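Local coordinates for protein MlnD (Bacillus methylotrophicus, PDB 5IL5) that probably removes water from beta-hydroxyacyl chains, acting as the dehydratase domain of a trans-AT polyketide synthase linked to the antibiotic macrolactin, at residues Arg66-Phe71 and Arg99-Gln104; Thr61-Arg66 and Ala233-Glu238; Ala162-His167 and His190-Asn195. All blocks are in the same frame, centred on the assembly; numbering follows the deposited sequence.

Contact 1. Residues Arg66-Phe71 and Arg99-Gln104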
loop_
_atom_site.group_PDB
_atom_site.type_symbol
_atom_site.label_atom_id
_atom_site.label_comp_id
_atom_site.label_asym_id
_atom_site.label_seq_id
_atom_site.Cartn_x
_atom_site.Cartn_y
_atom_site.Cartn_z
ATOM N N ARG A 66 -9.682 -27.277 15.013
ATOM C CA ARG A 66 -8.500 -26.523 14.627
ATOM C C ARG A 66 -8.245 -25.369 15.598
ATOM O O ARG A 66 -9.167 -24.843 16.226
ATOM C CB ARG A 66 -8.689 -25.985 13.212
ATOM C CG ARG A 66 -9.007 -27.076 12.196
ATOM C CD ARG A 66 -8.835 -26.601 10.770
ATOM N NE ARG A 66 -9.003 -27.681 9.797
ATOM C CZ ARG A 66 -8.033 -28.451 9.312
ATOM N NH1 ARG A 66 -6.775 -28.293 9.696
ATOM N NH2 ARG A 66 -8.333 -29.394 8.427
ATOM N N GLU A 67 -6.977 -24.975 15.703
ATOM C CA GLU A 67 -6.588 -23.777 16.438
ATOM C C GLU A 67 -7.161 -22.526 15.767
ATOM O O GLU A 67 -7.529 -22.535 14.591
ATOM C CB GLU A 67 -5.061 -23.696 16.525
ATOM C CG GLU A 67 -4.450 -24.632 17.565
ATOM C CD GLU A 67 -2.941 -24.730 17.465
ATOM O OE1 GLU A 67 -2.306 -23.776 16.958
ATOM O OE2 GLU A 67 -2.390 -25.769 17.892
ATOM N N MET A 68 -7.237 -21.435 16.533
ATOM C CA MET A 68 -7.794 -20.182 16.038
ATOM C C MET A 68 -6.964 -18.996 16.502
ATOM O O MET A 68 -6.424 -18.987 17.609
ATOM C CB MET A 68 -9.217 -19.924 16.524
ATOM C CG MET A 68 -10.259 -20.867 16.016
ATOM S SD MET A 68 -11.808 -20.526 16.854
ATOM C CE MET A 68 -11.490 -21.283 18.432
ATOM N N PHE A 69 -6.903 -17.980 15.653
ATOM C CA PHE A 69 -6.376 -16.699 16.079
ATOM C C PHE A 69 -7.393 -16.032 17.002
ATOM O O PHE A 69 -8.590 -16.032 16.700
ATOM C CB PHE A 69 -6.100 -15.796 14.878
ATOM C CG PHE A 69 -5.361 -14.540 15.227
ATOM C CD1 PHE A 69 -3.992 -14.558 15.423
ATOM C CD2 PHE A 69 -6.035 -13.341 15.367
ATOM C CE1 PHE A 69 -3.313 -13.406 15.753
ATOM C CE2 PHE A 69 -5.355 -12.184 15.695
ATOM C CZ PHE A 69 -3.993 -12.217 15.888
ATOM N N PRO A 70 -6.957 -15.458 18.125
ATOM C CA PRO A 70 -7.921 -14.913 19.090
ATOM C C PRO A 70 -8.884 -13.936 18.433
ATOM O O PRO A 70 -8.499 -13.129 17.583
ATOM C CB PRO A 70 -7.035 -14.221 20.134
ATOM C CG PRO A 70 -5.672 -14.138 19.520
ATOM C CD PRO A 70 -5.573 -15.300 18.600
ATOM N N PHE A 71 -10.149 -14.009 18.847
ATOM C CA PHE A 71 -11.183 -13.182 18.238
ATOM C C PHE A 71 -10.860 -11.701 18.365
ATOM O O PHE A 71 -10.771 -10.984 17.363
ATOM C CB PHE A 71 -12.540 -13.477 18.881
ATOM C CG PHE A 71 -13.093 -14.817 18.532
ATOM C CD1 PHE A 71 -13.594 -15.047 17.265
ATOM C CD2 PHE A 71 -13.134 -15.841 19.463
ATOM C CE1 PHE A 71 -14.114 -16.274 16.925
ATOM C CE2 PHE A 71 -13.651 -17.076 19.125
ATOM C CZ PHE A 71 -14.144 -17.292 17.851
ATOM N N ARG A 99 -18.379 -12.967 12.992
ATOM C CA ARG A 99 -19.164 -13.946 12.254
ATOM C C ARG A 99 -18.479 -15.287 12.050
ATOM O O ARG A 99 -19.164 -16.311 12.009
ATOM C CB ARG A 99 -19.547 -13.371 10.887
ATOM C CG ARG A 99 -20.655 -12.347 10.983
ATOM C CD ARG A 99 -20.847 -11.584 9.697
ATOM N NE ARG A 99 -20.996 -12.453 8.537
ATOM C CZ ARG A 99 -21.402 -12.025 7.348
ATOM N NH1 ARG A 99 -21.711 -10.746 7.168
ATOM N NH2 ARG A 99 -21.501 -12.876 6.341
ATOM N N GLU A 100 -17.161 -15.315 11.902
ATOM C CA GLU A 100 -16.446 -16.566 11.705
ATOM C C GLU A 100 -15.127 -16.520 12.461
ATOM O O GLU A 100 -14.520 -15.449 12.592
ATOM C CB GLU A 100 -16.168 -16.849 10.217
ATOM C CG GLU A 100 -17.411 -17.157 9.386
ATOM C CD GLU A 100 -18.101 -18.456 9.790
ATOM O OE1 GLU A 100 -17.440 -19.311 10.432
ATOM O OE2 GLU A 100 -19.301 -18.618 9.461
ATOM N N PRO A 101 -14.667 -17.657 12.981
ATOM C CA PRO A 101 -13.328 -17.714 13.569
ATOM C C PRO A 101 -12.243 -17.816 12.510
ATOM O O PRO A 101 -12.443 -18.360 11.421
ATOM C CB PRO A 101 -13.374 -18.985 14.423
ATOM C CG PRO A 101 -14.364 -19.846 13.734
ATOM C CD PRO A 101 -15.406 -18.915 13.180
ATOM N N MET A 102 -11.073 -17.277 12.851
ATOM C CA MET A 102 -9.906 -17.355 11.978
ATOM C C MET A 102 -9.238 -18.706 12.198
ATOM O O MET A 102 -8.270 -18.849 12.950
ATOM C CB MET A 102 -8.945 -16.207 12.254
ATOM C CG MET A 102 -9.491 -14.838 11.876
ATOM S SD MET A 102 -8.244 -13.538 11.968
ATOM C CE MET A 102 -9.125 -12.172 11.204
ATOM N N LEU A 103 -9.780 -19.723 11.534
ATOM C CA LEU A 103 -9.143 -21.031 11.565
ATOM C C LEU A 103 -7.740 -20.923 10.989
ATOM O O LEU A 103 -7.521 -20.292 9.949
ATOM C CB LEU A 103 -9.953 -22.047 10.757
ATOM C CG LEU A 103 -11.431 -22.197 11.102
ATOM C CD1 LEU A 103 -12.080 -23.193 10.155
ATOM C CD2 LEU A 103 -11.589 -22.619 12.546
ATOM N N GLN A 104 -6.787 -21.536 11.672
ATOM C CA GLN A 104 -5.413 -21.592 11.199
ATOM C C GLN A 104 -5.104 -23.035 10.827
ATOM O O GLN A 104 -5.142 -23.933 11.678
ATOM C CB GLN A 104 -4.425 -21.048 12.231
ATOM C CG GLN A 104 -2.984 -20.985 11.693
ATOM C CD GLN A 104 -2.727 -19.829 10.712
ATOM O OE1 GLN A 104 -2.389 -20.046 9.533
ATOM N NE2 GLN A 104 -2.836 -18.600 11.211
#
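R99-Q104 leaves the end of strand 92-98 and runs antiparallel, though loosely, beside R66-F71. E100 enters only through its backbone, its carbonyl oxygen lying at the edge of the F71 ring near the ring plane. P101 is the first real contact. Its ring nitrogen has no N-H and so needs no acceptor; the compact ring fills the corner between M68 and F71: CB lies 3.3 Å from M68 SD and 3.8 Å from F71 CE1. M68 comes across the proline obliquely, its chain bent at the last torsion (chi3 -77°), and it also packs on I59 and T61 of strand 59-61.

M102 is the centre of an inverse gamma turn and turns its carbonyl to the partner strand, where F69 N donates to M102 O at 3.2 Å, in the plane of the carbonyl. The extended, flexible thioether runs beside F69 in the same direction. Its sulfur makes an oblique Met-aromatic contact, SD lying 5.1 Å from the centroid of the F69 ring. Both side chains reach M77 of helix 74-86, so this face is buried.

L103 pairs with M68 without hydrogen bonds and points to the opposite face, where its branch CD2 lies 4.1 Å from M68 CG. Q104 completes the pairing through its backbone: Q104 N reaches E67 O at 3.2 Å in a nearly straight bond (169°), although the donor stands above the carbonyl plane.

Two backbone bonds thus bracket the M68-L103 pair, while sulfur, proline and aromatic groups supply the rest. The chemistry implies a short, weakly zipped strand pair whose union depends largely on apolar packing.

Contact 2. Residues Thr61-Arg66 and Ala233-Glu238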
loop_
_atom_site.group_PDB
_atom_site.type_symbol
_atom_site.label_atom_id
_atom_site.label_comp_id
_atom_site.label_asym_id
_atom_site.label_seq_id
_atom_site.Cartn_x
_atom_site.Cartn_y
_atom_site.Cartn_z
ATOM N N THR A 61 -11.252 -23.969 21.102
ATOM C CA THR A 61 -12.532 -24.130 21.774
ATOM C C THR A 61 -13.054 -25.537 21.541
ATOM O O THR A 61 -12.614 -26.246 20.635
ATOM C CB THR A 61 -13.570 -23.109 21.299
ATOM O OG1 THR A 61 -13.898 -23.349 19.928
ATOM C CG2 THR A 61 -13.032 -21.705 21.469
ATOM N N LYS A 62 -13.986 -25.947 22.399
ATOM C CA LYS A 62 -14.629 -27.245 22.235
ATOM C C LYS A 62 -15.439 -27.335 20.947
ATOM O O LYS A 62 -15.795 -28.445 20.536
ATOM C CB LYS A 62 -15.516 -27.528 23.446
ATOM C CG LYS A 62 -16.600 -26.488 23.675
ATOM C CD LYS A 62 -17.357 -26.741 24.971
ATOM C CE LYS A 62 -18.277 -25.577 25.311
ATOM N NZ LYS A 62 -19.171 -25.879 26.467
ATOM N N TYR A 63 -15.735 -26.205 20.301
ATOM C CA TYR A 63 -16.501 -26.220 19.062
ATOM C C TYR A 63 -15.649 -26.502 17.831
ATOM O O TYR A 63 -16.211 -26.784 16.767
ATOM C CB TYR A 63 -17.216 -24.884 18.863
ATOM C CG TYR A 63 -18.165 -24.507 19.972
ATOM C CD1 TYR A 63 -19.391 -25.145 20.112
ATOM C CD2 TYR A 63 -17.839 -23.511 20.879
ATOM C CE1 TYR A 63 -20.262 -24.798 21.120
ATOM C CE2 TYR A 63 -18.704 -23.163 21.889
ATOM C CZ TYR A 63 -19.913 -23.805 22.006
ATOM O OH TYR A 63 -20.770 -23.450 23.019
ATOM N N GLN A 64 -14.324 -26.443 17.940
ATOM C CA GLN A 64 -13.451 -26.481 16.776
ATOM C C GLN A 64 -12.323 -27.477 16.990
ATOM O O GLN A 64 -11.687 -27.483 18.049
ATOM C CB GLN A 64 -12.873 -25.086 16.510
ATOM C CG GLN A 64 -13.912 -24.054 16.080
ATOM C CD GLN A 64 -14.529 -24.375 14.732
ATOM O OE1 GLN A 64 -13.869 -24.939 13.846
ATOM N NE2 GLN A 64 -15.805 -24.023 14.566
ATOM N N ASP A 65 -12.074 -28.311 15.974
ATOM C CA ASP A 65 -10.889 -29.164 15.971
ATOM C C ASP A 65 -9.620 -28.340 15.808
ATOM O O ASP A 65 -8.581 -28.664 16.393
ATOM C CB ASP A 65 -10.995 -30.207 14.859
ATOM C CG ASP A 65 -11.830 -31.404 15.256
ATOM O OD1 ASP A 65 -11.921 -31.696 16.467
ATOM O OD2 ASP A 65 -12.396 -32.056 14.357
ATOM N N ARG A 66 -9.682 -27.277 15.013
ATOM C CA ARG A 66 -8.500 -26.523 14.627
ATOM C C ARG A 66 -8.245 -25.369 15.598
ATOM O O ARG A 66 -9.167 -24.843 16.226
ATOM C CB ARG A 66 -8.689 -25.985 13.212
ATOM C CG ARG A 66 -9.007 -27.076 12.196
ATOM C CD ARG A 66 -8.835 -26.601 10.770
ATOM N NE ARG A 66 -9.003 -27.681 9.797
ATOM C CZ ARG A 66 -8.033 -28.451 9.312
ATOM N NH1 ARG A 66 -6.775 -28.293 9.696
ATOM N NH2 ARG A 66 -8.333 -29.394 8.427
ATOM N N ALA A 233 -21.270 -19.097 27.827
ATOM C CA ALA A 233 -20.340 -18.598 26.835
ATOM C C ALA A 233 -20.586 -19.318 25.521
ATOM O O ALA A 233 -20.683 -20.549 25.484
ATOM C CB ALA A 233 -18.903 -18.819 27.304
ATOM N N GLY A 234 -20.698 -18.544 24.447
ATOM C CA GLY A 234 -20.781 -19.073 23.106
ATOM C C GLY A 234 -19.441 -19.226 22.439
ATOM O O GLY A 234 -19.367 -19.665 21.286
ATOM N N GLU A 235 -18.366 -18.867 23.143
ATOM C CA GLU A 235 -17.013 -18.918 22.603
ATOM C C GLU A 235 -16.964 -18.287 21.213
ATOM O O GLU A 235 -16.239 -18.744 20.324
ATOM C CB GLU A 235 -16.485 -20.357 22.578
ATOM C CG GLU A 235 -15.655 -20.734 23.805
ATOM C CD GLU A 235 -16.509 -21.234 24.962
ATOM O OE1 GLU A 235 -17.308 -22.174 24.754
ATOM O OE2 GLU A 235 -16.397 -20.677 26.075
ATOM N N LEU A 236 -17.764 -17.238 21.023
ATOM C CA LEU A 236 -17.676 -16.348 19.874
ATOM C C LEU A 236 -18.493 -15.108 20.213
ATOM O O LEU A 236 -19.711 -15.217 20.402
ATOM C CB LEU A 236 -18.206 -17.007 18.600
ATOM C CG LEU A 236 -18.265 -16.071 17.389
ATOM C CD1 LEU A 236 -17.723 -16.795 16.174
ATOM C CD2 LEU A 236 -19.678 -15.561 17.124
ATOM N N PRO A 237 -17.889 -13.921 20.308
ATOM C CA PRO A 237 -18.690 -12.747 20.672
ATOM C C PRO A 237 -19.376 -12.163 19.452
ATOM O O PRO A 237 -18.786 -11.385 18.696
ATOM C CB PRO A 237 -17.665 -11.784 21.290
ATOM C CG PRO A 237 -16.303 -12.330 20.941
ATOM C CD PRO A 237 -16.465 -13.582 20.135
ATOM N N GLU A 238 -20.647 -12.526 19.283
ATOM C CA GLU A 238 -21.384 -12.174 18.074
ATOM C C GLU A 238 -21.434 -10.666 17.871
ATOM O O GLU A 238 -21.285 -10.184 16.742
ATOM C CB GLU A 238 -22.792 -12.773 18.143
ATOM C CG GLU A 238 -23.533 -12.855 16.806
ATOM C CD GLU A 238 -24.691 -13.842 16.837
ATOM O OE1 GLU A 238 -25.168 -14.181 17.946
ATOM O OE2 GLU A 238 -25.117 -14.281 15.747
#
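E235 has the most surface buried here, at a junction between the two hotdog halves of the domain. Its backbone adopts a left-handed conformation (phi 47°), which swings CB toward T61-R66, and the side chain then bends at chi2 (86°). The aliphatic part of the glutamate is thereby used for packing, and the carboxylate is carried on toward K62 and Y63. The side chain also rests on I226 of helix 215-229.

Y63 crosses E235 at about a right angle. E235 CB sits at the edge of the phenol ring, in its plane, 3.6 Å from Y63 CE2. The same carbon, CE2, lies 3.3 Å from E235 OE1, and the carboxylate is tilted only 26° from the ring plane. G234 O approaches CE2 as well, 3.6 Å away and oblique to the ring. A tyrosine suits this place because its broad ring can touch both methylene and oxygen atoms while its hydroxyl reaches as far as the carbonyl of A233, 3.8 Å from Y63 OH to A233 O, too far for a hydrogen bond. K62 CG lies over the centre of one ring face.

T61 supplies the apolar side. Its methyl CG2 meets E235 CG at 3.6 Å as the two side chains slide past each other in opposite directions. The residue also starts a type I turn, closed by Q64 N donating to T61 O at 3.2 Å, which presents K62 and Y63 together to the glutamate.

K62 NZ stays 4.5 Å from E235 OE1, beyond a salt bridge. The lysine charge would still be expected to help keep the carboxylate ionised. What the chemistry implies is a join made by van der Waals packing and one nearby pair of opposite charges, dependent on shape and without a directional bond between its two loops.

Contact 3. Residues Ala162-His167 and His190-Asn195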
loop_
_atom_site.group_PDB
_atom_site.type_symbol
_atom_site.label_atom_id
_atom_site.label_comp_id
_atom_site.label_asym_id
_atom_site.label_seq_id
_atom_site.Cartn_x
_atom_site.Cartn_y
_atom_site.Cartn_z
ATOM N N ALA A 162 -7.608 -13.887 50.344
ATOM C CA ALA A 162 -7.842 -15.332 50.365
ATOM C C ALA A 162 -8.714 -15.801 49.199
ATOM O O ALA A 162 -8.553 -16.932 48.724
ATOM C CB ALA A 162 -8.478 -15.736 51.696
ATOM N N ASP A 163 -9.652 -14.965 48.737
ATOM C CA ASP A 163 -10.552 -15.321 47.637
ATOM C C ASP A 163 -9.852 -15.435 46.289
ATOM O O ASP A 163 -10.449 -15.956 45.339
ATOM C CB ASP A 163 -11.664 -14.274 47.500
ATOM C CG ASP A 163 -12.800 -14.479 48.489
ATOM O OD1 ASP A 163 -12.882 -15.573 49.086
ATOM O OD2 ASP A 163 -13.618 -13.550 48.666
ATOM N N ARG A 164 -8.617 -14.965 46.182
ATOM C CA ARG A 164 -7.939 -14.916 44.897
ATOM C C ARG A 164 -7.733 -16.312 44.327
ATOM O O ARG A 164 -7.192 -17.197 44.996
ATOM C CB ARG A 164 -6.595 -14.215 45.056
ATOM C CG ARG A 164 -6.716 -12.797 45.540
ATOM C CD ARG A 164 -5.367 -12.133 45.593
ATOM N NE ARG A 164 -5.483 -10.775 46.106
ATOM C CZ ARG A 164 -4.483 -9.905 46.172
ATOM N NH1 ARG A 164 -3.273 -10.232 45.740
ATOM N NH2 ARG A 164 -4.704 -8.698 46.664
ATOM N N ILE A 165 -8.171 -16.503 43.092
ATOM C CA ILE A 165 -7.883 -17.744 42.372
ATOM C C ILE A 165 -6.515 -17.621 41.707
ATOM O O ILE A 165 -6.267 -16.631 41.003
ATOM C CB ILE A 165 -8.971 -18.044 41.347
ATOM C CG1 ILE A 165 -10.281 -18.402 42.048
ATOM C CG2 ILE A 165 -8.551 -19.187 40.425
ATOM C CD1 ILE A 165 -11.389 -17.386 41.891
ATOM N N PRO A 166 -5.614 -18.583 41.899
ATOM C CA PRO A 166 -4.295 -18.494 41.260
ATOM C C PRO A 166 -4.370 -18.706 39.753
ATOM O O PRO A 166 -5.335 -19.246 39.210
ATOM C CB PRO A 166 -3.492 -19.613 41.935
ATOM C CG PRO A 166 -4.502 -20.491 42.585
ATOM C CD PRO A 166 -5.645 -19.618 42.943
ATOM N N HIS A 167 -3.314 -18.243 39.082
ATOM C CA HIS A 167 -3.182 -18.353 37.632
ATOM C C HIS A 167 -3.541 -19.736 37.086
ATOM O O HIS A 167 -4.322 -19.861 36.136
ATOM C CB HIS A 167 -1.747 -17.978 37.261
ATOM C CG HIS A 167 -1.272 -18.562 35.966
ATOM N ND1 HIS A 167 -1.371 -17.891 34.766
ATOM C CD2 HIS A 167 -0.677 -19.745 35.687
ATOM C CE1 HIS A 167 -0.865 -18.640 33.802
ATOM N NE2 HIS A 167 -0.436 -19.770 34.334
ATOM N N HIS A 190 -4.106 -13.706 38.813
ATOM C CA HIS A 190 -5.092 -14.249 39.741
ATOM C C HIS A 190 -6.429 -13.554 39.500
ATOM O O HIS A 190 -6.510 -12.542 38.800
ATOM C CB HIS A 190 -4.644 -14.116 41.200
ATOM C CG HIS A 190 -4.393 -12.708 41.636
ATOM N ND1 HIS A 190 -5.410 -11.835 41.955
ATOM C CD2 HIS A 190 -3.239 -12.024 41.814
ATOM C CE1 HIS A 190 -4.894 -10.672 42.311
ATOM N NE2 HIS A 190 -3.578 -10.761 42.235
ATOM N N CYS A 191 -7.480 -14.120 40.097
ATOM C CA CYS A 191 -8.860 -13.759 39.785
ATOM C C CYS A 191 -9.690 -13.632 41.058
ATOM O O CYS A 191 -9.585 -14.474 41.955
ATOM C CB CYS A 191 -9.459 -14.820 38.851
ATOM S SG CYS A 191 -11.232 -14.750 38.557
ATOM N N VAL A 192 -10.516 -12.586 41.126
ATOM C CA VAL A 192 -11.514 -12.398 42.181
ATOM C C VAL A 192 -12.881 -12.250 41.532
ATOM O O VAL A 192 -13.066 -11.395 40.660
ATOM C CB VAL A 192 -11.220 -11.163 43.056
ATOM C CG1 VAL A 192 -12.269 -11.032 44.165
ATOM C CG2 VAL A 192 -9.841 -11.249 43.675
ATOM N N SER A 193 -13.841 -13.065 41.970
ATOM C CA SER A 193 -15.162 -13.124 41.353
ATOM C C SER A 193 -16.237 -13.056 42.427
ATOM O O SER A 193 -16.240 -13.873 43.352
ATOM C CB SER A 193 -15.310 -14.405 40.532
ATOM O OG SER A 193 -16.552 -14.439 39.857
ATOM N N ARG A 194 -17.151 -12.092 42.300
ATOM C CA ARG A 194 -18.268 -11.965 43.226
ATOM C C ARG A 194 -19.485 -11.377 42.527
ATOM O O ARG A 194 -19.372 -10.351 41.850
ATOM C CB ARG A 194 -17.908 -11.051 44.394
ATOM C CG ARG A 194 -16.443 -11.046 44.819
ATOM C CD ARG A 194 -16.262 -10.124 46.008
ATOM N NE ARG A 194 -16.945 -8.855 45.758
ATOM C CZ ARG A 194 -17.014 -7.844 46.612
ATOM N NH1 ARG A 194 -16.442 -7.914 47.806
ATOM N NH2 ARG A 194 -17.663 -6.745 46.259
ATOM N N ASN A 195 -20.647 -12.006 42.719
ATOM C CA ASN A 195 -21.930 -11.410 42.345
ATOM C C ASN A 195 -22.041 -11.162 40.844
ATOM O O ASN A 195 -22.698 -10.212 40.411
ATOM C CB ASN A 195 -22.157 -10.106 43.120
ATOM C CG ASN A 195 -23.604 -9.670 43.113
ATOM O OD1 ASN A 195 -24.515 -10.465 43.386
ATOM N ND2 ASN A 195 -23.830 -8.396 42.803
#
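Two backbone bonds form the heart of this antiparallel pairing, both between I165 and C191. I165 N donates to C191 O at 2.7 Å, almost perfectly straight (176°). The return bond, C191 N to I165 O at 2.9 Å, is more bent at the hydrogen but meets a lone pair in the carbonyl plane. I165 and C191 turn their side chains to the same face, CB to CB 4.1 Å apart; the branched isoleucine and the small cysteine can pack there without needing polar partners.

On the other side lies H190. Its CG occupies the crowded position between backbone N and carbonyl carbon (chi1 59°), and the ring runs beside R164, pointing the same way. R164 is extended from CG to NE, so that its CD makes a CH-pi contact over the ring face, 3.8 Å from the H190 centroid. The guanidinium continues nearly parallel to the imidazole, 12° between planes, with NH1 3.6 Å from H190 NE2. Arginine suits this place because its methylenes can lie over an aromatic ring while the flat cation runs on nearly parallel beside it; the nearby charge would probably disfavour protonation of the histidine. R164 CG also touches V192 CG2, at 4.0 Å.

Further out, the strand holding H190 and V192 is fixed by backbone bonds to K201 and L199 of strand 197-202. F170 and Y227, from helices 167-176 and 215-229, cover the I165-C191 face. P166 ends the pairing and directly precedes helix 167-176, whose first residue, H167, is anchored by ND1 to A188 O.

The arrangement is that of a short edge strand added to the antiparallel sheet of the C-terminal hotdog fold, the outermost strand at this end of the sheet within the chain.

In the fold
Contacts 1 and 2 are neighbours, their centres 9 Å apart, and they share R66; F71 of contact 1 packs on E235 and L236 of contact 2. Contact 1 lies within the N-terminal hotdog half, whereas contact 2 joins that half to the C-terminal one. Contact 3 belongs wholly to the C-terminal half, about 29 Å from contact 1 between centres, and lies farthest from the chain centre. All three are partly buried. Contacts 1 and 3 pair strands through backbone bonds, the first with sulfur and apolar packing, the third with an arginine-histidine CH-pi contact toward the surface. Contact 2 joins loops by packing, with a lysine and a glutamate near each other but not bonded.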